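Local coordinates for protein fibrillarin-like rRNA/tRNA 2'-O-methyltransferase (Methanocaldococcus jannaschii, PDB 1FBN) that probably transfers methyl groups from S-adenosyl-L-methionine to ribose 2'-hydroxyls of rRNA and tRNA, at sites chosen by guide RNAs in box C/D ribonucleoprotein particles, at residues Lys23-Lys28 / Arg50-Asn55; Leu59-Ile64 / Val211-Phe216; Gly129-Pro134 / Ala157-Lys162; Glu136-Val141 / Ala164-Lys169. All blocks are in the same frame, centred on the assembly; numbering follows the deposited sequence.

Interaction 1: Lys23-Lys28 / Arg50-Asn55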
loop_
_atom_site.group_PDB
_atom_site.type_symbol
_atom_site.label_atom_id
_atom_site.label_comp_id
_atom_site.label_asym_id
_atom_site.label_seq_id
_atom_site.Cartn_x
_atom_site.Cartn_y
_atom_site.Cartn_z
ATOM N N LYS A 23 -0.980 -18.754 -7.545
ATOM C CA LYS A 23 -0.925 -18.057 -6.271
ATOM C C LYS A 23 -2.014 -16.992 -6.248
ATOM O O LYS A 23 -2.181 -16.238 -7.209
ATOM C CB LYS A 23 0.454 -17.424 -6.064
ATOM C CG LYS A 23 1.586 -18.442 -6.005
ATOM C CD LYS A 23 2.937 -17.787 -5.740
ATOM C CE LYS A 23 4.047 -18.838 -5.634
ATOM N NZ LYS A 23 5.402 -18.253 -5.376
ATOM N N ARG A 24 -2.769 -16.956 -5.157
ATOM C CA ARG A 24 -3.849 -15.989 -4.993
ATOM C C ARG A 24 -3.949 -15.514 -3.550
ATOM O O ARG A 24 -3.673 -16.274 -2.623
ATOM C CB ARG A 24 -5.173 -16.618 -5.418
ATOM C CG ARG A 24 -5.652 -16.180 -6.778
ATOM C CD ARG A 24 -6.908 -16.916 -7.165
ATOM N NE ARG A 24 -6.585 -18.198 -7.770
ATOM C CZ ARG A 24 -6.888 -18.523 -9.019
ATOM N NH1 ARG A 24 -7.532 -17.664 -9.796
ATOM N NH2 ARG A 24 -6.521 -19.698 -9.498
ATOM N N ILE A 25 -4.311 -14.247 -3.362
ATOM C CA ILE A 25 -4.462 -13.686 -2.019
ATOM C C ILE A 25 -5.747 -12.885 -1.908
ATOM O O ILE A 25 -6.311 -12.452 -2.911
ATOM C CB ILE A 25 -3.279 -12.774 -1.603
ATOM C CG1 ILE A 25 -3.154 -11.590 -2.565
ATOM C CG2 ILE A 25 -1.983 -13.589 -1.483
ATOM C CD1 ILE A 25 -2.114 -10.572 -2.128
ATOM N N ALA A 26 -6.189 -12.661 -0.676
ATOM C CA ALA A 26 -7.418 -11.923 -0.443
ATOM C C ALA A 26 -7.440 -11.281 0.936
ATOM O O ALA A 26 -6.568 -11.531 1.771
ATOM C CB ALA A 26 -8.619 -12.863 -0.597
ATOM N N THR A 27 -8.413 -10.399 1.139
ATOM C CA THR A 27 -8.602 -9.749 2.428
ATOM C C THR A 27 -10.051 -10.008 2.851
ATOM O O THR A 27 -10.914 -10.310 2.016
ATOM C CB THR A 27 -8.316 -8.223 2.384
ATOM O OG1 THR A 27 -9.084 -7.611 1.346
ATOM C CG2 THR A 27 -6.836 -7.953 2.148
ATOM N N LYS A 28 -10.292 -9.971 4.156
ATOM C CA LYS A 28 -11.624 -10.185 4.702
ATOM C C LYS A 28 -12.352 -8.834 4.658
ATOM O O LYS A 28 -11.999 -7.901 5.382
ATOM C CB LYS A 28 -11.502 -10.706 6.132
ATOM C CG LYS A 28 -12.789 -11.203 6.736
ATOM C CD LYS A 28 -12.532 -11.783 8.113
ATOM C CE LYS A 28 -11.675 -13.030 8.037
ATOM N NZ LYS A 28 -11.436 -13.608 9.388
ATOM N N ARG A 50 -12.291 -10.925 -0.406
ATOM C CA ARG A 50 -12.125 -10.221 -1.671
ATOM C C ARG A 50 -10.794 -10.558 -2.321
ATOM O O ARG A 50 -9.736 -10.268 -1.760
ATOM C CB ARG A 50 -12.209 -8.706 -1.465
ATOM C CG ARG A 50 -13.521 -8.211 -0.901
ATOM C CD ARG A 50 -13.691 -6.733 -1.197
ATOM N NE ARG A 50 -12.676 -5.939 -0.526
ATOM C CZ ARG A 50 -11.958 -4.974 -1.095
ATOM N NH1 ARG A 50 -12.124 -4.650 -2.372
ATOM N NH2 ARG A 50 -11.065 -4.325 -0.368
ATOM N N ILE A 51 -10.849 -11.166 -3.502
ATOM C CA ILE A 51 -9.641 -11.526 -4.236
ATOM C C ILE A 51 -8.892 -10.242 -4.581
ATOM O O ILE A 51 -9.418 -9.362 -5.260
ATOM C CB ILE A 51 -9.978 -12.329 -5.518
ATOM C CG1 ILE A 51 -10.643 -13.661 -5.145
ATOM C CG2 ILE A 51 -8.729 -12.561 -6.357
ATOM C CD1 ILE A 51 -9.832 -14.545 -4.209
ATOM N N TRP A 52 -7.674 -10.144 -4.058
ATOM C CA TRP A 52 -6.794 -8.987 -4.229
ATOM C C TRP A 52 -5.957 -9.116 -5.507
ATOM O O TRP A 52 -4.889 -9.726 -5.504
ATOM C CB TRP A 52 -5.896 -8.907 -2.992
ATOM C CG TRP A 52 -5.247 -7.588 -2.712
ATOM C CD1 TRP A 52 -5.264 -6.462 -3.492
ATOM C CD2 TRP A 52 -4.455 -7.268 -1.562
ATOM N NE1 TRP A 52 -4.524 -5.464 -2.896
ATOM C CE2 TRP A 52 -4.018 -5.933 -1.711
ATOM C CE3 TRP A 52 -4.072 -7.986 -0.419
ATOM C CZ2 TRP A 52 -3.213 -5.297 -0.757
ATOM C CZ3 TRP A 52 -3.271 -7.352 0.531
ATOM C CH2 TRP A 52 -2.851 -6.020 0.353
ATOM N N ASN A 53 -6.439 -8.505 -6.584
ATOM C CA ASN A 53 -5.788 -8.561 -7.895
ATOM C C ASN A 53 -4.441 -7.821 -8.000
ATOM O O ASN A 53 -4.391 -6.593 -7.917
ATOM C CB ASN A 53 -6.766 -8.035 -8.958
ATOM C CG ASN A 53 -6.344 -8.372 -10.387
ATOM O OD1 ASN A 53 -5.193 -8.719 -10.656
ATOM N ND2 ASN A 53 -7.289 -8.266 -11.312
ATOM N N PRO A 54 -3.336 -8.565 -8.212
ATOM C CA PRO A 54 -1.989 -7.993 -8.338
ATOM C C PRO A 54 -1.815 -7.130 -9.588
ATOM O O PRO A 54 -0.900 -6.317 -9.663
ATOM C CB PRO A 54 -1.095 -9.234 -8.384
ATOM C CG PRO A 54 -1.980 -10.273 -8.990
ATOM C CD PRO A 54 -3.279 -10.036 -8.273
ATOM N N ASN A 55 -2.682 -7.330 -10.576
ATOM C CA ASN A 55 -2.639 -6.551 -11.812
ATOM C C ASN A 55 -3.277 -5.179 -11.592
ATOM O O ASN A 55 -3.106 -4.267 -12.401
ATOM C CB ASN A 55 -3.390 -7.277 -12.930
ATOM C CG ASN A 55 -2.737 -8.581 -13.322
ATOM O OD1 ASN A 55 -1.684 -8.591 -13.957
ATOM N ND2 ASN A 55 -3.362 -9.694 -12.951
HETATM O O HOH W 1 -4.653 -12.567 -6.042
#

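Interaction 2: Leu59-Ile64 / Val211-Phe216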
loop_
_atom_site.group_PDB
_atom_site.type_symbol
_atom_site.label_atom_id
_atom_site.label_comp_id
_atom_site.label_asym_id
_atom_site.label_seq_id
_atom_site.Cartn_x
_atom_site.Cartn_y
_atom_site.Cartn_z
ATOM N N LEU A 59 0.539 -3.388 -4.163
ATOM C CA LEU A 59 0.799 -4.038 -2.881
ATOM C C LEU A 59 0.520 -5.541 -3.015
ATOM O O LEU A 59 1.292 -6.367 -2.519
ATOM C CB LEU A 59 -0.052 -3.406 -1.775
ATOM C CG LEU A 59 0.164 -3.925 -0.353
ATOM C CD1 LEU A 59 1.649 -3.936 -0.008
ATOM C CD2 LEU A 59 -0.612 -3.064 0.630
ATOM N N ALA A 60 -0.560 -5.893 -3.715
ATOM C CA ALA A 60 -0.891 -7.302 -3.946
ATOM C C ALA A 60 0.211 -7.929 -4.802
ATOM O O ALA A 60 0.624 -9.062 -4.566
ATOM C CB ALA A 60 -2.231 -7.432 -4.647
ATOM N N ALA A 61 0.692 -7.173 -5.788
ATOM C CA ALA A 61 1.756 -7.628 -6.679
ATOM C C ALA A 61 3.027 -7.935 -5.887
ATOM O O ALA A 61 3.693 -8.940 -6.138
ATOM C CB ALA A 61 2.039 -6.574 -7.743
ATOM N N ALA A 62 3.344 -7.064 -4.927
ATOM C CA ALA A 62 4.525 -7.222 -4.086
ATOM C C ALA A 62 4.418 -8.491 -3.250
ATOM O O ALA A 62 5.387 -9.240 -3.129
ATOM C CB ALA A 62 4.711 -6.004 -3.189
ATOM N N ILE A 63 3.237 -8.732 -2.683
ATOM C CA ILE A 63 3.013 -9.927 -1.874
ATOM C C ILE A 63 3.111 -11.180 -2.751
ATOM O O ILE A 63 3.799 -12.135 -2.394
ATOM C CB ILE A 63 1.643 -9.882 -1.151
ATOM C CG1 ILE A 63 1.628 -8.741 -0.129
ATOM C CG2 ILE A 63 1.369 -11.202 -0.439
ATOM C CD1 ILE A 63 0.280 -8.510 0.521
ATOM N N ILE A 64 2.461 -11.153 -3.916
ATOM C CA ILE A 64 2.485 -12.287 -4.846
ATOM C C ILE A 64 3.922 -12.587 -5.279
ATOM O O ILE A 64 4.313 -13.753 -5.383
ATOM C CB ILE A 64 1.596 -12.021 -6.108
ATOM C CG1 ILE A 64 0.109 -12.020 -5.733
ATOM C CG2 ILE A 64 1.851 -13.068 -7.189
ATOM C CD1 ILE A 64 -0.447 -13.376 -5.333
ATOM N N VAL A 211 11.098 -5.722 -3.436
ATOM C CA VAL A 211 10.409 -6.644 -4.332
ATOM C C VAL A 211 10.180 -6.112 -5.744
ATOM O O VAL A 211 9.543 -5.073 -5.942
ATOM C CB VAL A 211 9.018 -7.055 -3.751
ATOM C CG1 VAL A 211 8.380 -8.143 -4.603
ATOM C CG2 VAL A 211 9.148 -7.527 -2.314
ATOM N N ASP A 212 10.711 -6.836 -6.723
ATOM C CA ASP A 212 10.521 -6.488 -8.126
ATOM C C ASP A 212 9.139 -7.052 -8.482
ATOM O O ASP A 212 8.940 -8.268 -8.476
ATOM C CB ASP A 212 11.606 -7.150 -8.991
ATOM C CG ASP A 212 11.529 -6.745 -10.466
ATOM O OD1 ASP A 212 10.591 -6.024 -10.859
ATOM O OD2 ASP A 212 12.424 -7.147 -11.240
ATOM N N ILE A 213 8.177 -6.167 -8.732
ATOM C CA ILE A 213 6.822 -6.593 -9.074
ATOM C C ILE A 213 6.671 -6.752 -10.592
ATOM O O ILE A 213 5.570 -6.699 -11.139
ATOM C CB ILE A 213 5.781 -5.612 -8.494
ATOM C CG1 ILE A 213 5.984 -4.202 -9.053
ATOM C CG2 ILE A 213 5.924 -5.561 -6.980
ATOM C CD1 ILE A 213 4.894 -3.227 -8.645
ATOM N N GLU A 214 7.812 -7.043 -11.214
ATOM C CA GLU A 214 8.033 -7.243 -12.648
ATOM C C GLU A 214 6.927 -7.633 -13.624
ATOM O O GLU A 214 6.718 -6.927 -14.618
ATOM C CB GLU A 214 9.256 -8.157 -12.843
ATOM C CG GLU A 214 9.436 -8.755 -14.232
ATOM C CD GLU A 214 9.224 -10.261 -14.242
ATOM O OE1 GLU A 214 9.848 -10.961 -13.412
ATOM O OE2 GLU A 214 8.428 -10.748 -15.076
ATOM N N PRO A 215 6.236 -8.770 -13.403
ATOM C CA PRO A 215 5.189 -9.098 -14.383
ATOM C C PRO A 215 4.067 -8.055 -14.411
ATOM O O PRO A 215 3.768 -7.474 -15.450
ATOM C CB PRO A 215 4.670 -10.460 -13.897
ATOM C CG PRO A 215 5.796 -11.012 -13.088
ATOM C CD PRO A 215 6.313 -9.800 -12.354
ATOM N N PHE A 216 3.528 -7.768 -13.235
ATOM C CA PHE A 216 2.420 -6.839 -13.060
ATOM C C PHE A 216 2.718 -5.378 -13.391
ATOM O O PHE A 216 1.834 -4.655 -13.857
ATOM C CB PHE A 216 1.881 -6.990 -11.639
ATOM C CG PHE A 216 1.724 -8.424 -11.220
ATOM C CD1 PHE A 216 0.638 -9.175 -11.663
ATOM C CD2 PHE A 216 2.702 -9.047 -10.446
ATOM C CE1 PHE A 216 0.531 -10.522 -11.348
ATOM C CE2 PHE A 216 2.607 -10.393 -10.125
ATOM C CZ PHE A 216 1.518 -11.133 -10.578
#

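Interaction 3: Gly129-Pro134 / Ala157-Lys162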
loop_
_atom_site.group_PDB
_atom_site.type_symbol
_atom_site.label_atom_id
_atom_site.label_comp_id
_atom_site.label_asym_id
_atom_site.label_seq_id
_atom_site.Cartn_x
_atom_site.Cartn_y
_atom_site.Cartn_z
ATOM N N GLY A 129 -5.079 17.139 0.093
ATOM C CA GLY A 129 -3.831 17.826 0.357
ATOM C C GLY A 129 -2.718 17.508 -0.613
ATOM O O GLY A 129 -2.891 16.748 -1.565
ATOM N N ASP A 130 -1.570 18.124 -0.367
ATOM C CA ASP A 130 -0.379 17.953 -1.186
ATOM C C ASP A 130 0.631 17.232 -0.308
ATOM O O ASP A 130 1.055 17.767 0.715
ATOM C CB ASP A 130 0.149 19.338 -1.597
ATOM C CG ASP A 130 1.368 19.279 -2.512
ATOM O OD1 ASP A 130 2.000 18.208 -2.651
ATOM O OD2 ASP A 130 1.709 20.337 -3.085
ATOM N N ALA A 131 1.016 16.023 -0.709
ATOM C CA ALA A 131 1.974 15.234 0.060
ATOM C C ALA A 131 3.328 15.923 0.190
ATOM O O ALA A 131 4.128 15.558 1.051
ATOM C CB ALA A 131 2.143 13.857 -0.552
ATOM N N ASN A 132 3.577 16.915 -0.661
ATOM C CA ASN A 132 4.829 17.660 -0.629
ATOM C C ASN A 132 4.798 18.748 0.452
ATOM O O ASN A 132 5.803 19.413 0.709
ATOM C CB ASN A 132 5.114 18.266 -2.005
ATOM C CG ASN A 132 6.538 18.757 -2.142
ATOM O OD1 ASN A 132 7.489 18.076 -1.740
ATOM N ND2 ASN A 132 6.698 19.948 -2.712
ATOM N N LYS A 133 3.636 18.919 1.082
ATOM C CA LYS A 133 3.447 19.896 2.159
ATOM C C LYS A 133 2.712 19.196 3.302
ATOM O O LYS A 133 1.554 19.503 3.582
ATOM C CB LYS A 133 2.609 21.091 1.685
ATOM C CG LYS A 133 3.165 21.845 0.486
ATOM C CD LYS A 133 2.298 23.056 0.167
ATOM C CE LYS A 133 2.418 23.480 -1.292
ATOM N NZ LYS A 133 3.816 23.754 -1.709
ATOM N N PRO A 134 3.383 18.248 3.984
ATOM C CA PRO A 134 2.787 17.500 5.095
ATOM C C PRO A 134 2.377 18.331 6.310
ATOM O O PRO A 134 1.494 17.921 7.068
ATOM C CB PRO A 134 3.871 16.474 5.437
ATOM C CG PRO A 134 5.127 17.195 5.092
ATOM C CD PRO A 134 4.781 17.832 3.772
ATOM N N ALA A 157 10.874 9.965 -3.289
ATOM C CA ALA A 157 11.671 9.557 -2.133
ATOM C C ALA A 157 11.708 10.641 -1.053
ATOM O O ALA A 157 11.442 10.354 0.115
ATOM C CB ALA A 157 13.091 9.164 -2.552
ATOM N N GLU A 158 12.001 11.884 -1.438
ATOM C CA GLU A 158 12.056 12.970 -0.460
ATOM C C GLU A 158 10.680 13.188 0.167
ATOM O O GLU A 158 10.587 13.598 1.321
ATOM C CB GLU A 158 12.587 14.275 -1.074
ATOM C CG GLU A 158 11.604 15.006 -1.978
ATOM C CD GLU A 158 11.929 16.485 -2.141
ATOM O OE1 GLU A 158 11.462 17.289 -1.304
ATOM O OE2 GLU A 158 12.641 16.844 -3.108
ATOM N N ILE A 159 9.621 12.893 -0.585
ATOM C CA ILE A 159 8.262 13.036 -0.065
ATOM C C ILE A 159 8.041 12.032 1.069
ATOM O O ILE A 159 7.450 12.379 2.090
ATOM C CB ILE A 159 7.171 12.843 -1.161
ATOM C CG1 ILE A 159 7.132 14.050 -2.103
ATOM C CG2 ILE A 159 5.793 12.664 -0.518
ATOM C CD1 ILE A 159 6.128 13.902 -3.231
ATOM N N LEU A 160 8.524 10.801 0.896
ATOM C CA LEU A 160 8.373 9.775 1.927
ATOM C C LEU A 160 9.147 10.190 3.169
ATOM O O LEU A 160 8.658 10.041 4.287
ATOM C CB LEU A 160 8.891 8.415 1.441
ATOM C CG LEU A 160 8.763 7.229 2.416
ATOM C CD1 LEU A 160 7.298 6.863 2.617
ATOM C CD2 LEU A 160 9.524 6.024 1.896
ATOM N N ILE A 161 10.347 10.730 2.955
ATOM C CA ILE A 161 11.221 11.172 4.041
ATOM C C ILE A 161 10.597 12.335 4.792
ATOM O O ILE A 161 10.595 12.355 6.021
ATOM C CB ILE A 161 12.622 11.587 3.514
ATOM C CG1 ILE A 161 13.368 10.359 2.986
ATOM C CG2 ILE A 161 13.434 12.265 4.616
ATOM C CD1 ILE A 161 14.622 10.693 2.210
ATOM N N LYS A 162 10.036 13.281 4.045
ATOM C CA LYS A 162 9.396 14.455 4.632
ATOM C C LYS A 162 8.196 14.035 5.489
ATOM O O LYS A 162 8.026 14.505 6.615
ATOM C CB LYS A 162 8.950 15.409 3.522
ATOM C CG LYS A 162 8.750 16.839 3.973
ATOM C CD LYS A 162 8.284 17.731 2.827
ATOM C CE LYS A 162 9.251 17.715 1.660
ATOM N NZ LYS A 162 8.774 18.600 0.572
#

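Interaction 4: Glu136-Val141 / Ala164-Lys169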
loop_
_atom_site.group_PDB
_atom_site.type_symbol
_atom_site.label_atom_id
_atom_site.label_comp_id
_atom_site.label_asym_id
_atom_site.label_seq_id
_atom_site.Cartn_x
_atom_site.Cartn_y
_atom_site.Cartn_z
ATOM N N GLU A 136 0.676 20.917 6.359
ATOM C CA GLU A 136 -0.693 21.384 6.174
ATOM C C GLU A 136 -1.748 20.466 6.784
ATOM O O GLU A 136 -2.816 20.931 7.182
ATOM C CB GLU A 136 -0.990 21.635 4.694
ATOM C CG GLU A 136 -0.269 22.849 4.116
ATOM C CD GLU A 136 -0.750 23.226 2.717
ATOM O OE1 GLU A 136 -1.283 22.350 2.005
ATOM O OE2 GLU A 136 -0.591 24.403 2.324
ATOM N N TYR A 137 -1.467 19.168 6.845
ATOM C CA TYR A 137 -2.415 18.226 7.441
ATOM C C TYR A 137 -1.914 17.585 8.744
ATOM O O TYR A 137 -2.467 16.587 9.212
ATOM C CB TYR A 137 -2.851 17.155 6.428
ATOM C CG TYR A 137 -1.739 16.512 5.627
ATOM C CD1 TYR A 137 -1.027 15.425 6.132
ATOM C CD2 TYR A 137 -1.436 16.958 4.338
ATOM C CE1 TYR A 137 -0.042 14.795 5.370
ATOM C CE2 TYR A 137 -0.455 16.336 3.568
ATOM C CZ TYR A 137 0.239 15.256 4.087
ATOM O OH TYR A 137 1.208 14.631 3.326
ATOM N N ALA A 138 -0.905 18.204 9.357
ATOM C CA ALA A 138 -0.321 17.703 10.599
ATOM C C ALA A 138 -1.246 17.789 11.820
ATOM O O ALA A 138 -1.012 17.111 12.820
ATOM C CB ALA A 138 1.012 18.391 10.876
ATOM N N ASN A 139 -2.274 18.634 11.754
ATOM C CA ASN A 139 -3.223 18.746 12.863
ATOM C C ASN A 139 -4.384 17.752 12.696
ATOM O O ASN A 139 -5.348 17.780 13.466
ATOM C CB ASN A 139 -3.772 20.174 12.995
ATOM C CG ASN A 139 -2.833 21.108 13.757
ATOM O OD1 ASN A 139 -1.869 20.675 14.386
ATOM N ND2 ASN A 139 -3.130 22.399 13.714
ATOM N N ILE A 140 -4.295 16.889 11.683
ATOM C CA ILE A 140 -5.332 15.885 11.417
ATOM C C ILE A 140 -4.745 14.481 11.536
ATOM O O ILE A 140 -5.321 13.601 12.182
ATOM C CB ILE A 140 -5.915 16.014 9.983
ATOM C CG1 ILE A 140 -6.385 17.442 9.716
ATOM C CG2 ILE A 140 -7.079 15.042 9.800
ATOM C CD1 ILE A 140 -6.808 17.677 8.281
ATOM N N VAL A 141 -3.604 14.279 10.882
ATOM C CA VAL A 141 -2.928 12.991 10.879
ATOM C C VAL A 141 -2.110 12.770 12.147
ATOM O O VAL A 141 -1.142 13.481 12.410
ATOM C CB VAL A 141 -2.012 12.834 9.627
ATOM C CG1 VAL A 141 -1.332 11.467 9.622
ATOM C CG2 VAL A 141 -2.821 13.017 8.353
ATOM N N ALA A 164 7.721 11.050 6.756
ATOM C CA ALA A 164 8.197 10.177 7.826
ATOM C C ALA A 164 8.628 11.026 9.025
ATOM O O ALA A 164 8.316 10.696 10.172
ATOM C CB ALA A 164 9.356 9.321 7.338
ATOM N N LYS A 165 9.328 12.127 8.751
ATOM C CA LYS A 165 9.786 13.039 9.801
ATOM C C LYS A 165 8.580 13.574 10.558
ATOM O O LYS A 165 8.572 13.619 11.785
ATOM C CB LYS A 165 10.552 14.229 9.208
ATOM C CG LYS A 165 11.932 13.927 8.632
ATOM C CD LYS A 165 12.510 15.209 8.023
ATOM C CE LYS A 165 13.831 14.993 7.300
ATOM N NZ LYS A 165 14.942 14.704 8.238
ATOM N N TRP A 166 7.554 13.967 9.813
ATOM C CA TRP A 166 6.344 14.506 10.404
ATOM C C TRP A 166 5.441 13.509 11.118
ATOM O O TRP A 166 5.045 13.748 12.258
ATOM C CB TRP A 166 5.516 15.234 9.340
ATOM C CG TRP A 166 5.978 16.623 9.070
ATOM C CD1 TRP A 166 6.882 17.019 8.129
ATOM C CD2 TRP A 166 5.577 17.813 9.770
ATOM N NE1 TRP A 166 7.074 18.379 8.199
ATOM C CE2 TRP A 166 6.289 18.891 9.198
ATOM C CE3 TRP A 166 4.690 18.070 10.827
ATOM C CZ2 TRP A 166 6.142 20.211 9.647
ATOM C CZ3 TRP A 166 4.544 19.382 11.273
ATOM C CH2 TRP A 166 5.268 20.434 10.683
ATOM N N PHE A 167 5.167 12.375 10.472
ATOM C CA PHE A 167 4.228 11.394 11.012
ATOM C C PHE A 167 4.669 9.986 11.408
ATOM O O PHE A 167 3.986 9.339 12.202
ATOM C CB PHE A 167 3.056 11.257 10.036
ATOM C CG PHE A 167 2.516 12.569 9.557
ATOM C CD1 PHE A 167 1.849 13.419 10.427
ATOM C CD2 PHE A 167 2.704 12.971 8.243
ATOM C CE1 PHE A 167 1.378 14.657 9.994
ATOM C CE2 PHE A 167 2.238 14.205 7.801
ATOM C CZ PHE A 167 1.574 15.050 8.679
ATOM N N LEU A 168 5.784 9.499 10.878
ATOM C CA LEU A 168 6.195 8.135 11.185
ATOM C C LEU A 168 6.880 7.901 12.530
ATOM O O LEU A 168 7.895 8.523 12.848
ATOM C CB LEU A 168 7.032 7.567 10.038
ATOM C CG LEU A 168 7.195 6.049 9.976
ATOM C CD1 LEU A 168 5.837 5.359 10.056
ATOM C CD2 LEU A 168 7.905 5.685 8.690
ATOM N N LYS A 169 6.304 6.990 13.314
ATOM C CA LYS A 169 6.837 6.623 14.623
ATOM C C LYS A 169 8.209 6.006 14.423
ATOM O O LYS A 169 8.471 5.418 13.375
ATOM C CB LYS A 169 5.948 5.562 15.283
ATOM C CG LYS A 169 4.535 6.000 15.607
ATOM C CD LYS A 169 3.764 4.856 16.231
ATOM C CE LYS A 169 2.377 5.287 16.647
ATOM N NZ LYS A 169 1.618 4.133 17.194
#

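Interaction 1: Lys23-Lys28 / Arg50-Asn55
Ile25 and Thr27 both reach the indole of Trp52 across an antiparallel strand pair. Trp52 has CG anti to its backbone N (chi1 -160°), and its six-membered ring meets Ile25 CD1 at CE3, 3.7 Å away. Ile25 places CG1 between its own N and carbonyl carbon (chi1 60°), and chi2 then extends CD1 to the indole; Thr27 CG2 lies 3.8 Å from the same Trp52 CE3. Beta-branched residues suit such a strand, giving methyls to the aromatic ring. An alanine in place of Ile25 would probably open a gap beside Trp52 CE3, where CD1 now packs. Ala26 pairs with Ile51 at a non-hydrogen-bonded site, where its small side chain is pressed tightly, CB 3.1 Å from Arg50 O. Thr27 and Arg50 form the hydrogen-bonded pair, Arg50 N giving to Thr27 O at 2.9 Å, and beyond it Trp52 N gives to Ile25 O at 2.9 Å. A water bridges Ile25 N and Trp52 O next to this last bond. Thr27 OG1 bonds to Asp94, and Arg50 makes salt bridges to Glu39 and Asp94. Strands 25-28 and 47-51 are neighbours in the N-terminal antiparallel sheet; helices 58-64 and 87-95 pack on its Trp52 side, where His91 stacks on the indole.

Interaction 2: Leu59-Ile64 / Val211-Phe216
Ala61 and Ala62 present a smooth helical surface to Ile213, and the whole contact between the segments is apolar. Among the aliphatic contacts, Ile213 CG2, anti to the carbonyl carbon, lies 3.6 Å from Ala62 CA, while Ile213 CB stands 3.9 Å from Ala61 CB. Val211 CG1, anti to the backbone N (chi1 -173°), approaches the helix backbone instead, 3.5 Å from Ala62 O. Alanines suit these positions because their short side chains let the branched residues come right up to the helix backbone. Helix 58-64 here meets the end of strand 205-212, an outermost strand of the seven-stranded mixed sheet with the Rossmann-like topology of class I S-adenosylmethionine-dependent methyltransferases, and the loop that follows. The aromatic contacts come from that loop. Phe216 lies with CD2 3.7 Å from Ala61 CB, and farther round the ring its CZ is 3.9 Å from Ile64 CG2, the Ile64 side chain crossing it at about a right angle. Pro215 CB lies over one face of the same ring, toward its rim. No hydrogen bond crosses the contact; within 211-216 Glu214 N gives a weak one to Asp212 OD1, and Lys65 NZ, just past the helix, donates to Asp212 O.

Interaction 3: Gly129-Pro134 / Ala157-Lys162
Lys162 NZ is gripped by two oxygens of one residue, Asn132. The amide OD1 of Asn132 accepts at 2.7 Å from Lys162 NZ, with the ammonium above the amide plane (55° out of it), and the backbone O of Asn132 accepts from the same nitrogen at 3.1 Å. A third oxygen, Glu158 OE1, one helical turn back, makes a salt bridge to Lys162 NZ at 3.5 Å and would probably help to offset its charge. The Lys162 chain is bent at chi3 (-57°), which turns CE toward the asparagine oxygens. Its methylenes pack on Pro134: CD of Lys162 is 3.6 Å from CD of Pro134, the two side chains crossing at about a right angle. Asn132 also uses its backbone N, which donates to Asp130 OD1 in an Asx turn, and Lys133 N bonds to Asp130 O to close a type I beta turn. Ala131 CB, too small to hold the helix off, touches Ile159 CG2 at 3.8 Å; the Ala131 carbonyl accepts from Asn163 ND2. Asp130 and Ala131 are predicted to bind S-adenosylmethionine. Their loop leaves strand 124-128 at one edge of the mixed sheet and leans on helix 156-167, which also packs against strand 144-149 and helix 189-203.

Interaction 4: Glu136-Val141 / Ala164-Lys169
This is an apolar, largely aromatic contact, in which the loop between strands 124-128 and 144-149 wraps the C-terminal end of helix 156-167. Phe167, whose CG is anti to its carbonyl carbon (chi1 -46°), points into the loop. Val141 CG1 lies over one face of its ring in a CH-pi contact, 4.1 Å from the centroid, and Trp166 CB covers the opposite face above the centre. At the edge, in the plane of the ring, Ala138 CA comes within 3.5 Å of Phe167 CE1. The Tyr137 ring runs nearly parallel to that of Phe167 (planes at 17°), but it is slid so far that the two barely overlap; Tyr137 CE1 and Phe167 CE2 meet at 3.4 Å. A flat phenyl suits this slot, and an alanine in place of Phe167 would probably open a gap, with Val141 and Tyr137 losing the ring they pack on. The small methyl of Ala138 fits against the indole, its CB 3.7 Å from Trp166 CZ3. Tyr137 O takes the N-H groups of both Ile140 and Val141, keeping the loop turned back, while Tyr137 OH bonds to Asn163 on the helix. Ile127 of edge strand 124-128, and Leu79 and Leu81 of strand 77-81, pack behind Tyr137 and Val141, as is typical of the layer between helix and sheet in the Rossmann-like methyltransferase fold.

From the N terminus, interaction 1 closes first, bringing strands 25-28 and 47-51 of the small antiparallel sheet together. Interaction 2 begins just after it, on helix 58-64, and closes only at residues 211-216, so its long loop contains most of the methyltransferase domain; it touches interaction 1 through Pro54, Asn55 and Phe216, tying the N-terminal part to an edge of the mixed sheet. Nested inside that loop, interactions 3 and 4 cross each other: residues 129-134 and 136-141 come first, then 157-162 and 164-169, each contact closing a loop of 22 residues that includes strand 144-149. Both join the loop after strand 124-128 to helix 156-167, and they touch, their centres about 10 Å apart.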